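Local coordinates for protein urocanate hydratase (PDB 7NED) that hydrates thiourocanate in the bacterial breakdown of ergothioneine, using bound NAD+ as its cofactor, at residues 163-168 with 191-196; 205-210 with 229-234; 233-238 with 262-267. One frame throughout, in Å; residues are numbered along the deposited sequence.

Interaction 1: residues 163-168 with 191-196; sequences AGLGGM and DRVDRR. With NAD (nicotinamide-adenine-dinucleotide), chain C; URO ((2E)-3-(1H-imidazol-4-yl)acrylic acid), chain B.
The guanidinium of R196 turns its edge to the carbonyl of L165, with O of L165 in the guanidinium plane. The CB of R195 sits over one face, toward the rim. R196 grips L165 O side-on with two nitrogens. NE is 2.9 Å from L165 O, with an N-H...O angle of 161°. NH1 is 3.2 Å from the same O and less straight. Both come from the same side of the carbonyl plane. R192 holds its guanidinium differently. Over one face lies NAD O3B, 3.2 Å above the plane and displaced toward the rim. At its edge is the backbone N of G167. G166 CA is 3.4 Å from R192 NH2.

The R196 chain keeps CG beside its own backbone N (chi1 -58°), and CG packs on L165 CB. R192 NH2 also makes a weak bond to NAD O2A. That oxygen takes a straighter bond from G167 N, at 3.1 Å. M168 N donates to NAD O2N, and M168 SD lies 3.7 Å from URO CAD. E34 forms salt bridges with both arginines, which probably fixes them and tempers their charge beside the phosphates.

The loop that starts at G164 and G166 fits the GxGxxG pattern of Rossmann dinucleotide-binding loops. G166 CA is 3.2 Å from NAD O5B, and a side chain at G166 would run into that oxygen. The loop thus brings backbone N-H groups to the pyrophosphate, and R192 adds a side-chain donor.

The loop leaves strand 159-163 and leads to helix 172-178. Helix 190-198 follows strand 182-187 and lies beside the loop. L165 touches C185 of that strand, and both R192 and V193 touch E187 at its end.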
loop_
_atom_site.group_PDB
_atom_site.type_symbol
_atom_site.label_atom_id
_atom_site.label_comp_id
_atom_site.label_asym_id
_atom_site.label_seq_id
_atom_site.Cartn_x
_atom_site.Cartn_y
_atom_site.Cartn_z
ATOM N N ALA A 163 -29.193 -14.689 1.226
ATOM C CA ALA A 163 -28.860 -15.563 0.113
ATOM C C ALA A 163 -27.366 -15.857 0.157
ATOM O O ALA A 163 -26.582 -15.098 0.738
ATOM C CB ALA A 163 -29.231 -14.915 -1.229
ATOM N N GLY A 164 -26.985 -16.964 -0.481
ATOM C CA GLY A 164 -25.599 -17.333 -0.580
ATOM C C GLY A 164 -25.163 -18.273 0.523
ATOM O O GLY A 164 -25.112 -17.886 1.688
ATOM N N LEU A 165 -24.840 -19.509 0.161
ATOM C CA LEU A 165 -24.328 -20.466 1.133
ATOM C C LEU A 165 -22.939 -20.960 0.730
ATOM O O LEU A 165 -22.680 -22.174 0.757
ATOM C CB LEU A 165 -25.272 -21.650 1.266
ATOM C CG LEU A 165 -26.655 -21.328 1.854
ATOM C CD1 LEU A 165 -27.541 -22.595 1.863
ATOM C CD2 LEU A 165 -26.473 -20.779 3.284
ATOM N N GLY A 166 -22.055 -20.034 0.369
ATOM C CA GLY A 166 -20.674 -20.340 0.036
ATOM C C GLY A 166 -19.784 -20.387 1.264
ATOM O O GLY A 166 -20.236 -20.688 2.378
ATOM N N GLY A 167 -18.495 -20.091 1.060
ATOM C CA GLY A 167 -17.534 -20.169 2.158
ATOM C C GLY A 167 -17.925 -19.342 3.366
ATOM O O GLY A 167 -17.939 -19.836 4.496
ATOM N N MET A 168 -18.343 -18.135 3.077
ATOM C CA MET A 168 -18.727 -17.198 4.079
ATOM C C MET A 168 -20.207 -17.161 4.274
ATOM O O MET A 168 -20.626 -17.170 5.373
ATOM C CB MET A 168 -18.175 -15.844 3.759
ATOM C CG MET A 168 -16.704 -15.932 3.461
ATOM S SD MET A 168 -15.755 -15.824 4.922
ATOM C CE MET A 168 -15.925 -17.347 5.777
ATOM N N ASP A 191 -25.640 -28.240 -4.782
ATOM C CA ASP A 191 -24.416 -28.747 -4.196
ATOM C C ASP A 191 -24.064 -27.982 -2.898
ATOM O O ASP A 191 -23.782 -28.573 -1.908
ATOM N N ARG A 192 -24.132 -26.659 -2.955
ATOM C CA ARG A 192 -23.862 -25.868 -1.799
ATOM C C ARG A 192 -24.919 -26.096 -0.744
ATOM O O ARG A 192 -24.564 -26.199 0.372
ATOM C CB ARG A 192 -23.704 -24.400 -2.081
ATOM C CG ARG A 192 -22.731 -24.073 -3.160
ATOM C CD ARG A 192 -21.370 -23.675 -2.676
ATOM N NE ARG A 192 -20.660 -23.147 -3.819
ATOM C CZ ARG A 192 -19.665 -22.263 -3.825
ATOM N NH1 ARG A 192 -19.132 -21.943 -4.993
ATOM N NH2 ARG A 192 -19.176 -21.729 -2.742
ATOM N N VAL A 193 -26.185 -26.126 -1.117
ATOM C CA VAL A 193 -27.212 -26.393 -0.098
ATOM C C VAL A 193 -26.905 -27.691 0.656
ATOM O O VAL A 193 -26.958 -27.744 1.895
ATOM C CB VAL A 193 -28.622 -26.421 -0.714
ATOM C CG1 VAL A 193 -29.601 -26.792 0.358
ATOM C CG2 VAL A 193 -29.009 -25.057 -1.271
ATOM N N ASP A 194 -26.570 -28.759 -0.080
ATOM C CA ASP A 194 -26.316 -30.059 0.544
ATOM C C ASP A 194 -25.096 -30.006 1.459
ATOM O O ASP A 194 -25.096 -30.576 2.558
ATOM C CB ASP A 194 -26.086 -31.116 -0.536
ATOM C CG ASP A 194 -27.367 -31.632 -1.106
ATOM O OD1 ASP A 194 -28.309 -31.835 -0.321
ATOM O OD2 ASP A 194 -27.424 -31.834 -2.342
ATOM N N ARG A 195 -24.018 -29.381 0.994
ATOM C CA ARG A 195 -22.833 -29.231 1.832
ATOM C C ARG A 195 -23.193 -28.638 3.191
ATOM O O ARG A 195 -22.746 -29.123 4.233
ATOM C CB ARG A 195 -21.787 -28.372 1.103
ATOM C CG ARG A 195 -20.463 -28.265 1.838
ATOM C CD ARG A 195 -19.913 -29.655 2.082
ATOM N NE ARG A 195 -18.653 -29.679 2.823
ATOM C CZ ARG A 195 -17.906 -30.772 2.970
ATOM N NH1 ARG A 195 -16.771 -30.721 3.663
ATOM N NH2 ARG A 195 -18.309 -31.924 2.436
ATOM N N ARG A 196 -24.007 -27.586 3.207
ATOM C CA ARG A 196 -24.304 -26.967 4.493
ATOM C C ARG A 196 -25.219 -27.858 5.317
ATOM O O ARG A 196 -25.100 -27.918 6.546
ATOM C CB ARG A 196 -24.931 -25.594 4.299
ATOM C CG ARG A 196 -24.061 -24.606 3.480
ATOM C CD ARG A 196 -22.602 -24.634 3.859
ATOM N NE ARG A 196 -21.844 -24.086 2.747
ATOM C CZ ARG A 196 -20.607 -24.425 2.394
ATOM N NH1 ARG A 196 -20.088 -23.878 1.309
ATOM N NH2 ARG A 196 -19.881 -25.272 3.114
HETATM P PA NAD C . -18.672 -17.898 -2.423
HETATM O O1A NAD C . -18.536 -17.473 -3.882
HETATM O O2A NAD C . -18.053 -19.087 -1.806
HETATM O O5B NAD C . -20.319 -18.286 -2.331
HETATM C C5B NAD C . -21.147 -17.413 -2.986
HETATM C C4B NAD C . -22.553 -18.172 -3.015
HETATM O O4B NAD C . -23.546 -17.448 -3.687
HETATM C C3B NAD C . -22.250 -19.459 -3.848
HETATM O O3B NAD C . -22.697 -20.564 -3.177
HETATM C C2B NAD C . -23.076 -19.220 -5.149
HETATM O O2B NAD C . -23.674 -20.367 -5.632
HETATM C C1B NAD C . -24.208 -18.378 -4.566
HETATM N N9A NAD C . -24.886 -17.515 -5.534
HETATM C C8A NAD C . -24.360 -16.792 -6.599
HETATM N N7A NAD C . -25.265 -16.121 -7.266
HETATM C C5A NAD C . -26.455 -16.386 -6.601
HETATM C C6A NAD C . -27.788 -15.978 -6.825
HETATM N N6A NAD C . -28.110 -15.140 -7.837
HETATM N N1A NAD C . -28.779 -16.407 -5.994
HETATM C C2A NAD C . -28.400 -17.267 -5.016
HETATM N N3A NAD C . -27.187 -17.740 -4.686
HETATM C C4A NAD C . -26.228 -17.275 -5.515
HETATM O O3 NAD C . -18.534 -16.493 -1.744
HETATM P PN NAD C . -18.321 -16.387 -0.167
HETATM O O1N NAD C . -16.978 -16.648 0.448
HETATM O O2N NAD C . -19.590 -16.885 0.493
HETATM O O5D NAD C . -18.456 -14.696 0.137
HETATM C C5D NAD C . -19.690 -14.128 -0.337
HETATM C C4D NAD C . -19.628 -12.635 -0.165
HETATM O O4D NAD C . -19.195 -12.286 1.136
HETATM C C3D NAD C . -18.409 -12.208 -1.138
HETATM O O3D NAD C . -18.719 -11.022 -1.860
HETATM C C2D NAD C . -17.226 -11.909 -0.145
HETATM O O2D NAD C . -16.398 -10.878 -0.498
HETATM C C1D NAD C . -18.222 -11.298 0.892
HETATM N N1N NAD C . -17.678 -10.843 2.179
HETATM C C2N NAD C . -16.914 -9.704 2.016
HETATM C C3N NAD C . -16.357 -9.056 3.107
HETATM C C7N NAD C . -15.474 -7.837 2.807
HETATM O O7N NAD C . -15.280 -6.915 3.599
HETATM N N7N NAD C . -14.808 -7.823 1.593
HETATM C C4N NAD C . -16.629 -9.601 4.370
HETATM C C5N NAD C . -17.421 -10.742 4.486
HETATM C C6N NAD C . -17.976 -11.368 3.357
HETATM O OAA URO B . -13.031 -14.731 7.782
HETATM C CAI URO B . -12.358 -14.865 6.675
HETATM O OAB URO B . -11.523 -15.667 6.528
HETATM C CAC URO B . -12.622 -13.948 5.554
HETATM C CAD URO B . -13.528 -13.015 5.677
HETATM C CAJ URO B . -13.650 -12.234 4.503
HETATM C CAF URO B . -14.661 -11.388 4.158
HETATM N NAH URO B . -14.515 -10.953 2.868
HETATM C CAE URO B . -13.414 -11.530 2.443
HETATM N NAG URO B . -12.855 -12.314 3.390
#

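Interaction 2: residues 205-210 with 229-234; sequences KTRSLD and GLTGNA. With NAD (nicotinamide-adenine-dinucleotide), chain C.
K205 and T206 pair in parallel with G229 and L230, and two backbone hydrogen bonds join the strands. T206 N donates to G229 O at 2.9 Å. T231 N donates to T206 O at 3.1 Å. A CA-H...O contact from K205 CA to G229 O adds to them.

The apolar part centres on L230. With CG anti to the backbone N (chi1 176°), the branch end comes nearer the turn, where L230 CD1 lies 3.6 Å from S208 C and 3.9 Å from T206 CG2. CD2 meets L209 CD1 at 3.7 Å, the two side chains crossing at a slant. R207 CG packs on T231 CB at 4.0 Å, these side chains side by side and pointing the same way.

Strand 204-206, helix 209-222 and strand 226-231 form a beta-alpha-beta crossover at one border of the parallel Rossmann sheet. The turn into the helix is an ST turn: S208 N donates to T206 OG1 at 3.0 Å. T206 OG1 is also hydrogen-bonded to E211 OE1. S208 is the N-cap, its OG bonded to E211 N.

Other polar ends find partners outside the two segments. T231 OG1 bonds to E190, and K205 NZ forms salt bridges with D194 and E190.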
loop_
_atom_site.group_PDB
_atom_site.type_symbol
_atom_site.label_atom_id
_atom_site.label_comp_id
_atom_site.label_asym_id
_atom_site.label_seq_id
_atom_site.Cartn_x
_atom_site.Cartn_y
_atom_site.Cartn_z
ATOM N N LYS A 205 -33.659 -28.182 4.020
ATOM C CA LYS A 205 -33.531 -27.721 2.638
ATOM C C LYS A 205 -34.814 -28.039 1.883
ATOM O O LYS A 205 -35.572 -28.935 2.248
ATOM C CB LYS A 205 -32.337 -28.365 1.922
ATOM C CG LYS A 205 -32.619 -29.816 1.502
ATOM C CD LYS A 205 -31.466 -30.437 0.692
ATOM C CE LYS A 205 -31.958 -31.552 -0.237
ATOM N NZ LYS A 205 -30.895 -32.070 -1.157
ATOM N N THR A 206 -35.059 -27.283 0.824
ATOM C CA THR A 206 -36.213 -27.539 -0.012
ATOM C C THR A 206 -35.970 -26.873 -1.352
ATOM O O THR A 206 -35.126 -25.972 -1.472
ATOM C CB THR A 206 -37.483 -27.002 0.635
ATOM O OG1 THR A 206 -38.600 -27.259 -0.219
ATOM C CG2 THR A 206 -37.349 -25.464 0.855
ATOM N N ARG A 207 -36.710 -27.322 -2.369
ATOM C CA ARG A 207 -36.733 -26.616 -3.648
ATOM C C ARG A 207 -38.012 -25.819 -3.832
ATOM O O ARG A 207 -38.165 -25.118 -4.837
ATOM C CB ARG A 207 -36.537 -27.589 -4.813
ATOM C CG ARG A 207 -35.137 -28.183 -4.845
ATOM C CD ARG A 207 -34.981 -29.169 -5.966
ATOM N NE ARG A 207 -33.771 -29.980 -5.843
ATOM C CZ ARG A 207 -32.714 -29.858 -6.641
ATOM N NH1 ARG A 207 -32.718 -28.955 -7.615
ATOM N NH2 ARG A 207 -31.657 -30.641 -6.463
ATOM N N SER A 208 -38.901 -25.851 -2.851
ATOM C CA SER A 208 -40.189 -25.184 -2.946
ATOM C C SER A 208 -40.221 -23.963 -2.036
ATOM O O SER A 208 -40.046 -24.093 -0.821
ATOM C CB SER A 208 -41.296 -26.166 -2.563
ATOM O OG SER A 208 -42.446 -25.440 -2.279
ATOM N N LEU A 209 -40.493 -22.791 -2.613
ATOM C CA LEU A 209 -40.631 -21.590 -1.803
ATOM C C LEU A 209 -41.833 -21.677 -0.864
ATOM O O LEU A 209 -41.771 -21.210 0.275
ATOM C CB LEU A 209 -40.749 -20.357 -2.699
ATOM C CG LEU A 209 -41.124 -19.059 -2.004
ATOM C CD1 LEU A 209 -40.059 -18.648 -0.980
ATOM C CD2 LEU A 209 -41.377 -17.921 -3.005
ATOM N N ASP A 210 -42.955 -22.225 -1.336
ATOM C CA ASP A 210 -44.104 -22.389 -0.453
ATOM C C ASP A 210 -43.743 -23.219 0.767
ATOM O O ASP A 210 -44.118 -22.878 1.893
ATOM C CB ASP A 210 -45.275 -23.025 -1.207
ATOM C CG ASP A 210 -45.896 -22.082 -2.224
ATOM O OD1 ASP A 210 -45.563 -20.875 -2.224
ATOM O OD2 ASP A 210 -46.751 -22.554 -3.002
ATOM N N GLY A 229 -32.618 -23.798 3.724
ATOM C CA GLY A 229 -31.943 -23.512 2.486
ATOM C C GLY A 229 -32.907 -23.768 1.346
ATOM O O GLY A 229 -33.418 -24.878 1.187
ATOM N N LEU A 230 -33.179 -22.729 0.580
ATOM C CA LEU A 230 -34.057 -22.806 -0.577
ATOM C C LEU A 230 -33.218 -22.760 -1.840
ATOM O O LEU A 230 -32.518 -21.768 -2.084
ATOM C CB LEU A 230 -35.055 -21.655 -0.561
ATOM C CG LEU A 230 -35.985 -21.548 -1.762
ATOM C CD1 LEU A 230 -36.826 -22.812 -1.913
ATOM C CD2 LEU A 230 -36.816 -20.265 -1.660
ATOM N N THR A 231 -33.302 -23.816 -2.657
ATOM C CA THR A 231 -32.601 -23.815 -3.931
ATOM C C THR A 231 -33.301 -22.883 -4.904
ATOM O O THR A 231 -34.463 -23.111 -5.273
ATOM C CB THR A 231 -32.539 -25.221 -4.499
ATOM O OG1 THR A 231 -31.793 -26.033 -3.600
ATOM C CG2 THR A 231 -31.810 -25.211 -5.824
ATOM N N GLY A 232 -32.590 -21.853 -5.333
ATOM C CA GLY A 232 -33.164 -20.855 -6.210
ATOM C C GLY A 232 -32.221 -19.678 -6.343
ATOM O O GLY A 232 -31.180 -19.591 -5.678
ATOM N N ASN A 233 -32.619 -18.756 -7.200
ATOM C CA ASN A 233 -31.852 -17.560 -7.470
ATOM C C ASN A 233 -32.447 -16.399 -6.684
ATOM O O ASN A 233 -33.660 -16.171 -6.732
ATOM C CB ASN A 233 -31.862 -17.280 -8.968
ATOM C CG ASN A 233 -30.843 -16.260 -9.367
ATOM O OD1 ASN A 233 -30.823 -15.136 -8.841
ATOM N ND2 ASN A 233 -29.974 -16.642 -10.292
ATOM N N ALA A 234 -31.600 -15.690 -5.933
ATOM C CA ALA A 234 -32.092 -14.555 -5.150
ATOM C C ALA A 234 -32.799 -13.513 -6.016
ATOM O O ALA A 234 -33.731 -12.840 -5.541
ATOM C CB ALA A 234 -30.944 -13.884 -4.370
HETATM P PA NAD C . -18.672 -17.898 -2.423
HETATM O O1A NAD C . -18.536 -17.473 -3.882
HETATM O O2A NAD C . -18.053 -19.087 -1.806
HETATM O O5B NAD C . -20.319 -18.286 -2.331
HETATM C C5B NAD C . -21.147 -17.413 -2.986
HETATM C C4B NAD C . -22.553 -18.172 -3.015
HETATM O O4B NAD C . -23.546 -17.448 -3.687
HETATM C C3B NAD C . -22.250 -19.459 -3.848
HETATM O O3B NAD C . -22.697 -20.564 -3.177
HETATM C C2B NAD C . -23.076 -19.220 -5.149
HETATM O O2B NAD C . -23.674 -20.367 -5.632
HETATM C C1B NAD C . -24.208 -18.378 -4.566
HETATM N N9A NAD C . -24.886 -17.515 -5.534
HETATM C C8A NAD C . -24.360 -16.792 -6.599
HETATM N N7A NAD C . -25.265 -16.121 -7.266
HETATM C C5A NAD C . -26.455 -16.386 -6.601
HETATM C C6A NAD C . -27.788 -15.978 -6.825
HETATM N N6A NAD C . -28.110 -15.140 -7.837
HETATM N N1A NAD C . -28.779 -16.407 -5.994
HETATM C C2A NAD C . -28.400 -17.267 -5.016
HETATM N N3A NAD C . -27.187 -17.740 -4.686
HETATM C C4A NAD C . -26.228 -17.275 -5.515
HETATM O O3 NAD C . -18.534 -16.493 -1.744
HETATM P PN NAD C . -18.321 -16.387 -0.167
HETATM O O1N NAD C . -16.978 -16.648 0.448
HETATM O O2N NAD C . -19.590 -16.885 0.493
HETATM O O5D NAD C . -18.456 -14.696 0.137
HETATM C C5D NAD C . -19.690 -14.128 -0.337
HETATM C C4D NAD C . -19.628 -12.635 -0.165
HETATM O O4D NAD C . -19.195 -12.286 1.136
HETATM C C3D NAD C . -18.409 -12.208 -1.138
HETATM O O3D NAD C . -18.719 -11.022 -1.860
HETATM C C2D NAD C . -17.226 -11.909 -0.145
HETATM O O2D NAD C . -16.398 -10.878 -0.498
HETATM C C1D NAD C . -18.222 -11.298 0.892
HETATM N N1N NAD C . -17.678 -10.843 2.179
HETATM C C2N NAD C . -16.914 -9.704 2.016
HETATM C C3N NAD C . -16.357 -9.056 3.107
HETATM C C7N NAD C . -15.474 -7.837 2.807
HETATM O O7N NAD C . -15.280 -6.915 3.599
HETATM N N7N NAD C . -14.808 -7.823 1.593
HETATM C C4N NAD C . -16.629 -9.601 4.370
HETATM C C5N NAD C . -17.421 -10.742 4.486
HETATM C C6N NAD C . -17.976 -11.368 3.357
#

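Interaction 3: residues 233-238 with 262-267; sequences NASDIY and YGYVPS. With NAD (nicotinamide-adenine-dinucleotide), chain C.
N233 ties the start of helix 234-243 to V265 in the loop, and its side chain is the hub. CB points toward the loop. CG stands anti to the backbone N (chi1 -167°), which puts it 3.3 Å from NAD N6A. At the tip the two branches part. OD1 accepts from S235 N at 2.8 Å, in the carbonyl plane and on a lone pair, and so caps the helix. S235 OG donates to OD1 at 2.6 Å from well above that plane. NAD N6A donates to OD1 too, at 2.9 Å. ND2 donates to V265 O at 2.9 Å, with an N-H...O angle of 161°.

V265 closes the other edge of the adenine. Its N donates to NAD N7A at 2.9 Å, and its O takes a weak bond from N6A. Y264 lays one ring face against N6A, and its OH bonds to E296. Further out, S267 OG donates to the syn lone pair of D236 OD2 at 2.6 Å. An alanine at N233 would probably leave S235 N without its cap and V265 O without its amide donor, and cost N6A a bond.

A234 N donates to NAD N1A. The pocket thus meets N1A and N7A with donors and N6A with acceptors, a pattern that matches adenine and would suit guanine poorly.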
loop_
_atom_site.group_PDB
_atom_site.type_symbol
_atom_site.label_atom_id
_atom_site.label_comp_id
_atom_site.label_asym_id
_atom_site.label_seq_id
_atom_site.Cartn_x
_atom_site.Cartn_y
_atom_site.Cartn_z
ATOM N N ASN A 233 -32.619 -18.756 -7.200
ATOM C CA ASN A 233 -31.852 -17.560 -7.470
ATOM C C ASN A 233 -32.447 -16.399 -6.684
ATOM O O ASN A 233 -33.660 -16.171 -6.732
ATOM C CB ASN A 233 -31.862 -17.280 -8.968
ATOM C CG ASN A 233 -30.843 -16.260 -9.367
ATOM O OD1 ASN A 233 -30.823 -15.136 -8.841
ATOM N ND2 ASN A 233 -29.974 -16.642 -10.292
ATOM N N ALA A 234 -31.600 -15.690 -5.933
ATOM C CA ALA A 234 -32.092 -14.555 -5.150
ATOM C C ALA A 234 -32.799 -13.513 -6.016
ATOM O O ALA A 234 -33.731 -12.840 -5.541
ATOM C CB ALA A 234 -30.944 -13.884 -4.370
ATOM N N SER A 235 -32.368 -13.333 -7.269
ATOM C CA SER A 235 -33.008 -12.305 -8.077
ATOM C C SER A 235 -34.374 -12.753 -8.583
ATOM O O SER A 235 -35.099 -11.939 -9.165
ATOM C CB SER A 235 -32.110 -11.891 -9.264
ATOM O OG SER A 235 -31.782 -13.027 -10.048
ATOM N N ASP A 236 -34.732 -14.014 -8.376
ATOM C CA ASP A 236 -36.093 -14.487 -8.599
ATOM C C ASP A 236 -36.906 -14.518 -7.312
ATOM O O ASP A 236 -38.078 -14.126 -7.316
ATOM C CB ASP A 236 -36.081 -15.901 -9.205
ATOM C CG ASP A 236 -35.353 -15.958 -10.540
ATOM O OD1 ASP A 236 -34.799 -17.030 -10.882
ATOM O OD2 ASP A 236 -35.365 -14.940 -11.251
ATOM N N ILE A 237 -36.305 -14.971 -6.205
ATOM C CA ILE A 237 -37.086 -15.201 -4.986
ATOM C C ILE A 237 -37.433 -13.880 -4.330
ATOM O O ILE A 237 -38.566 -13.683 -3.867
ATOM C CB ILE A 237 -36.335 -16.107 -3.998
ATOM C CG1 ILE A 237 -36.111 -17.525 -4.560
ATOM C CG2 ILE A 237 -37.081 -16.136 -2.606
ATOM C CD1 ILE A 237 -37.382 -18.266 -4.891
ATOM N N TYR A 238 -36.459 -12.958 -4.246
ATOM C CA TYR A 238 -36.717 -11.717 -3.521
ATOM C C TYR A 238 -37.859 -10.944 -4.154
ATOM O O TYR A 238 -38.772 -10.522 -3.418
ATOM C CB TYR A 238 -35.469 -10.844 -3.418
ATOM C CG TYR A 238 -34.419 -11.278 -2.411
ATOM C CD1 TYR A 238 -33.667 -10.330 -1.741
ATOM C CD2 TYR A 238 -34.175 -12.630 -2.145
ATOM C CE1 TYR A 238 -32.696 -10.699 -0.848
ATOM C CE2 TYR A 238 -33.204 -13.008 -1.251
ATOM C CZ TYR A 238 -32.454 -12.025 -0.613
ATOM O OH TYR A 238 -31.470 -12.393 0.275
ATOM N N TYR A 262 -17.245 -14.463 -12.095
ATOM C CA TYR A 262 -17.083 -15.709 -11.389
ATOM C C TYR A 262 -18.039 -15.877 -10.217
ATOM O O TYR A 262 -18.038 -16.948 -9.621
ATOM C CB TYR A 262 -15.646 -15.830 -10.876
ATOM C CG TYR A 262 -14.643 -15.801 -12.023
ATOM C CD1 TYR A 262 -14.080 -14.614 -12.453
ATOM C CD2 TYR A 262 -14.335 -16.971 -12.713
ATOM C CE1 TYR A 262 -13.169 -14.598 -13.518
ATOM C CE2 TYR A 262 -13.449 -16.968 -13.753
ATOM C CZ TYR A 262 -12.875 -15.788 -14.158
ATOM O OH TYR A 262 -12.003 -15.827 -15.209
ATOM N N GLY A 263 -18.827 -14.855 -9.873
ATOM C CA GLY A 263 -19.616 -14.873 -8.654
ATOM C C GLY A 263 -21.110 -14.986 -8.911
ATOM O O GLY A 263 -21.645 -16.090 -9.017
ATOM N N TYR A 264 -21.771 -13.852 -9.067
ATOM C CA TYR A 264 -23.233 -13.781 -9.068
ATOM C C TYR A 264 -23.858 -14.464 -10.287
ATOM O O TYR A 264 -23.546 -14.130 -11.441
ATOM C CB TYR A 264 -23.652 -12.315 -9.035
ATOM C CG TYR A 264 -25.077 -12.174 -8.660
ATOM C CD1 TYR A 264 -26.081 -12.389 -9.591
ATOM C CD2 TYR A 264 -25.433 -11.903 -7.347
ATOM C CE1 TYR A 264 -27.433 -12.295 -9.225
ATOM C CE2 TYR A 264 -26.778 -11.787 -6.971
ATOM C CZ TYR A 264 -27.761 -11.994 -7.914
ATOM O OH TYR A 264 -29.077 -11.885 -7.542
ATOM N N VAL A 265 -24.779 -15.394 -10.041
ATOM C CA VAL A 265 -25.444 -16.134 -11.110
ATOM C C VAL A 265 -26.674 -15.346 -11.548
ATOM O O VAL A 265 -27.579 -15.124 -10.723
ATOM C CB VAL A 265 -25.847 -17.536 -10.668
ATOM C CG1 VAL A 265 -26.511 -18.226 -11.834
ATOM C CG2 VAL A 265 -24.603 -18.295 -10.170
ATOM N N PRO A 266 -26.761 -14.936 -12.807
ATOM C CA PRO A 266 -27.910 -14.155 -13.254
ATOM C C PRO A 266 -29.159 -15.002 -13.237
ATOM O O PRO A 266 -29.102 -16.231 -13.275
ATOM C CB PRO A 266 -27.548 -13.770 -14.697
ATOM C CG PRO A 266 -26.079 -14.013 -14.831
ATOM C CD PRO A 266 -25.802 -15.175 -13.892
ATOM N N SER A 267 -30.302 -14.320 -13.202
ATOM C CA SER A 267 -31.565 -15.026 -13.369
ATOM C C SER A 267 -31.564 -15.731 -14.716
ATOM O O SER A 267 -31.084 -15.185 -15.714
ATOM C CB SER A 267 -32.749 -14.058 -13.288
ATOM O OG SER A 267 -33.967 -14.781 -13.414
HETATM P PA NAD C . -18.672 -17.898 -2.423
HETATM O O1A NAD C . -18.536 -17.473 -3.882
HETATM O O2A NAD C . -18.053 -19.087 -1.806
HETATM O O5B NAD C . -20.319 -18.286 -2.331
HETATM C C5B NAD C . -21.147 -17.413 -2.986
HETATM C C4B NAD C . -22.553 -18.172 -3.015
HETATM O O4B NAD C . -23.546 -17.448 -3.687
HETATM C C3B NAD C . -22.250 -19.459 -3.848
HETATM O O3B NAD C . -22.697 -20.564 -3.177
HETATM C C2B NAD C . -23.076 -19.220 -5.149
HETATM O O2B NAD C . -23.674 -20.367 -5.632
HETATM C C1B NAD C . -24.208 -18.378 -4.566
HETATM N N9A NAD C . -24.886 -17.515 -5.534
HETATM C C8A NAD C . -24.360 -16.792 -6.599
HETATM N N7A NAD C . -25.265 -16.121 -7.266
HETATM C C5A NAD C . -26.455 -16.386 -6.601
HETATM C C6A NAD C . -27.788 -15.978 -6.825
HETATM N N6A NAD C . -28.110 -15.140 -7.837
HETATM N N1A NAD C . -28.779 -16.407 -5.994
HETATM C C2A NAD C . -28.400 -17.267 -5.016
HETATM N N3A NAD C . -27.187 -17.740 -4.686
HETATM C C4A NAD C . -26.228 -17.275 -5.515
HETATM O O3 NAD C . -18.534 -16.493 -1.744
HETATM P PN NAD C . -18.321 -16.387 -0.167
HETATM O O1N NAD C . -16.978 -16.648 0.448
HETATM O O2N NAD C . -19.590 -16.885 0.493
HETATM O O5D NAD C . -18.456 -14.696 0.137
HETATM C C5D NAD C . -19.690 -14.128 -0.337
HETATM C C4D NAD C . -19.628 -12.635 -0.165
HETATM O O4D NAD C . -19.195 -12.286 1.136
HETATM C C3D NAD C . -18.409 -12.208 -1.138
HETATM O O3D NAD C . -18.719 -11.022 -1.860
HETATM C C2D NAD C . -17.226 -11.909 -0.145
HETATM O O2D NAD C . -16.398 -10.878 -0.498
HETATM C C1D NAD C . -18.222 -11.298 0.892
HETATM N N1N NAD C . -17.678 -10.843 2.179
HETATM C C2N NAD C . -16.914 -9.704 2.016
HETATM C C3N NAD C . -16.357 -9.056 3.107
HETATM C C7N NAD C . -15.474 -7.837 2.807
HETATM O O7N NAD C . -15.280 -6.915 3.599
HETATM N N7N NAD C . -14.808 -7.823 1.593
HETATM C C4N NAD C . -16.629 -9.601 4.370
HETATM C C5N NAD C . -17.421 -10.742 4.486
HETATM C C6N NAD C . -17.976 -11.368 3.357
#

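Overall arrangement
All three interactions lie in the Rossmann-like domain and follow one another along the chain. Interaction 1 closes before interaction 2 opens, and interaction 3 begins on N233 and A234, where interaction 2 ends. The centres of interactions 1 and 2 are about 12 Å apart. Those of interactions 1 and 3 are about 14 Å apart, and those of interactions 2 and 3 about 12 Å. Strands 159-163, 204-206 and 226-231 belong to one parallel sheet. V193 packs on K205, A163 on A234, and L230 on I237, so the contacts form one connected body. Interaction 1 holds the pyrophosphate in the middle of NAD, and its M168 also reaches urocanate, while 233-238 and 262-267 hold the adenine at one end.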